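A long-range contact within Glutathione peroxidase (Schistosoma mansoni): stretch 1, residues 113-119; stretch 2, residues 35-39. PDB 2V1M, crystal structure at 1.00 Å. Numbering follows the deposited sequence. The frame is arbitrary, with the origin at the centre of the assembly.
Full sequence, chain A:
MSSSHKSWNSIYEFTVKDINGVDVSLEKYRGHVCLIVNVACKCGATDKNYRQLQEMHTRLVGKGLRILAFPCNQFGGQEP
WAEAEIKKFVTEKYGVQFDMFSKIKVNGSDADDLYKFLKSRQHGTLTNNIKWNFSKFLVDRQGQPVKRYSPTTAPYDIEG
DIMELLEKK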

# COMPACT_ATOMS: atom_id res chain seq x y z
N ASP A 113 -11.81 6.19 -1.36
CA ASP A 113 -11.36 7.44 -2.00
C ASP A 113 -9.85 7.52 -2.14
O ASP A 113 -9.36 8.11 -3.13
CB ASP A 113 -11.89 8.65 -1.24
CG ASP A 113 -13.40 8.85 -1.39
OD1 ASP A 113 -14.02 8.25 -2.30
OD2 ASP A 113 -13.96 9.64 -0.60
N LEU A 114 -9.09 6.90 -1.24
CA LEU A 114 -7.63 6.92 -1.40
C LEU A 114 -7.26 6.28 -2.76
O LEU A 114 -6.38 6.80 -3.48
CB LEU A 114 -6.98 6.15 -0.27
CG LEU A 114 -5.47 5.87 -0.47
CD1 LEU A 114 -4.65 7.15 -0.53
CD2 LEU A 114 -4.99 4.95 0.63
N TYR A 115 -7.88 5.15 -3.08
CA TYR A 115 -7.57 4.47 -4.34
C TYR A 115 -8.14 5.17 -5.55
O TYR A 115 -7.50 5.18 -6.61
CB TYR A 115 -7.94 2.98 -4.28
CG TYR A 115 -6.81 2.17 -3.67
CD1 TYR A 115 -5.95 1.43 -4.47
CD2 TYR A 115 -6.69 2.07 -2.30
CE1 TYR A 115 -4.92 0.63 -3.88
CE2 TYR A 115 -5.70 1.27 -1.70
CZ TYR A 115 -4.82 0.56 -2.52
OH TYR A 115 -3.80 -0.21 -1.98
N LYS A 116 -9.32 5.78 -5.43
CA LYS A 116 -9.78 6.66 -6.51
C LYS A 116 -8.72 7.72 -6.80
O LYS A 116 -8.38 8.00 -7.96
CB LYS A 116 -11.14 7.28 -6.18
CG LYS A 116 -12.24 6.23 -6.03
CD LYS A 116 -13.63 6.88 -5.85
CE LYS A 116 -14.71 5.82 -5.77
NZ LYS A 116 -16.07 6.46 -5.72
N PHE A 117 -8.19 8.32 -5.74
CA PHE A 117 -7.16 9.34 -5.89
C PHE A 117 -5.88 8.77 -6.51
O PHE A 117 -5.31 9.37 -7.46
CB PHE A 117 -6.87 9.99 -4.53
CG PHE A 117 -5.76 10.99 -4.57
CD1 PHE A 117 -5.95 12.25 -5.17
CD2 PHE A 117 -4.51 10.70 -4.02
CE1 PHE A 117 -4.93 13.18 -5.20
CE2 PHE A 117 -3.48 11.64 -4.05
CZ PHE A 117 -3.70 12.89 -4.63
N LEU A 118 -5.35 7.68 -5.96
CA LEU A 118 -4.11 7.10 -6.48
C LEU A 118 -4.25 6.83 -7.99
O LEU A 118 -3.37 7.19 -8.78
CB LEU A 118 -3.78 5.81 -5.75
CG LEU A 118 -3.38 5.98 -4.27
CD1 LEU A 118 -3.28 4.60 -3.63
CD2 LEU A 118 -2.05 6.73 -4.15
N LYS A 119 -5.34 6.18 -8.38
CA LYS A 119 -5.56 5.84 -9.79
C LYS A 119 -5.76 7.09 -10.65
O LYS A 119 -5.44 7.06 -11.84
CB LYS A 119 -6.76 4.91 -9.94
CG LYS A 119 -6.53 3.51 -9.36
CD LYS A 119 -7.67 2.56 -9.70
CE LYS A 119 -8.99 2.97 -9.09
NZ LYS A 119 -10.05 2.05 -9.53
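Stretch 2 35-39: LIVNV

Stretch 1 is helical throughout, as its phi/psi pairs near -60/-40 and its i to i+4 bonds attest: F117 N to D113 O at 2.9 Å, L118 N to L114 O at 2.8 Å and K119 N to Y115 O at 3.0 Å. Stretch 2 is an extended strand, with phi between -128° and -87° and psi between 113° and 166°. The strand runs obliquely against the helix direction: the N-to-C vectors make an angle of 118° (signed crossing angle -118°), and the axes approach to 11.5 Å. That spacing leaves room for side chains between the backbones. In register, Y115 CA lies 9.6 Å from N38 CA, and L118 CA lies 9.3 Å from I36 CA.

D113 is out of reach of the strand. The first contact comes from L114, whose CA-to-CB bond points toward it; with chi1 t and chi2 p, its CD1 comes within 4.4 Å of I36 CD1, a loose apolar contact. The CA-to-CB bond of Y115 points sideways, but its long side chain, with chi1 at -86°, carries the phenol to the strand. There Y115 CZ is 4.3 Å from I36 CG2, and Y115 OH is 3.4 Å from N38 CB. Y115 OH also lies 3.2 Å from N38 N, but the angle is too poor for a hydrogen bond. Water 1 supplies a polar link instead: it is hydrogen-bonded to Y115 OH at 3.1 Å and lies 2.9 Å from its acceptor I36 O.

K116 and F117 make no contact with the strand. One turn beyond L114, L118 again points toward the strand, and its CD1 reaches I36 CG2 at 4.0 Å. I36 therefore meets L114, Y115 and L118, while V37, between I36 and N38, points its CA-to-CB bond away, so these three residues alternate. K119 does not reach the strand. The two stretches together bury 215 Å².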

# COMPACT_ATOMS: atom_id res chain seq x y z
N LEU A 35 4.87 3.81 0.42
CA LEU A 35 4.64 2.76 -0.57
C LEU A 35 3.31 2.11 -0.20
O LEU A 35 3.20 1.54 0.90
CB LEU A 35 5.78 1.74 -0.57
CG LEU A 35 5.66 0.71 -1.72
CD1 LEU A 35 5.85 1.37 -3.11
CD2 LEU A 35 6.66 -0.42 -1.48
N ILE A 36 2.30 2.28 -1.05
CA ILE A 36 0.94 1.85 -0.75
C ILE A 36 0.63 0.61 -1.57
O ILE A 36 0.71 0.65 -2.84
CB ILE A 36 -0.07 3.00 -1.02
CG1 ILE A 36 0.34 4.24 -0.19
CG2 ILE A 36 -1.47 2.49 -0.69
CD1 ILE A 36 -0.59 5.44 -0.35
N VAL A 37 0.29 -0.47 -0.88
CA VAL A 37 0.18 -1.79 -1.51
C VAL A 37 -1.17 -2.38 -1.17
O VAL A 37 -1.56 -2.40 0.00
CB VAL A 37 1.32 -2.72 -0.97
CG1 VAL A 37 1.30 -4.06 -1.75
CG2 VAL A 37 2.65 -2.04 -1.06
N ASN A 38 -1.93 -2.86 -2.17
CA ASN A 38 -3.14 -3.65 -1.88
C ASN A 38 -2.71 -5.10 -1.73
O ASN A 38 -1.93 -5.59 -2.54
CB ASN A 38 -4.22 -3.45 -2.94
CG ASN A 38 -3.77 -3.89 -4.35
OD1 ASN A 38 -2.84 -3.31 -4.93
ND2 ASN A 38 -4.48 -4.87 -4.92
N VAL A 39 -3.20 -5.77 -0.67
CA VAL A 39 -2.67 -7.06 -0.30
C VAL A 39 -3.78 -8.10 -0.23
O VAL A 39 -4.98 -7.80 -0.24
CB VAL A 39 -1.88 -6.98 1.05
CG1 VAL A 39 -0.70 -6.04 0.91
CG2 VAL A 39 -2.80 -6.53 2.20
O HOH W 1 -1.66 -0.35 -4.26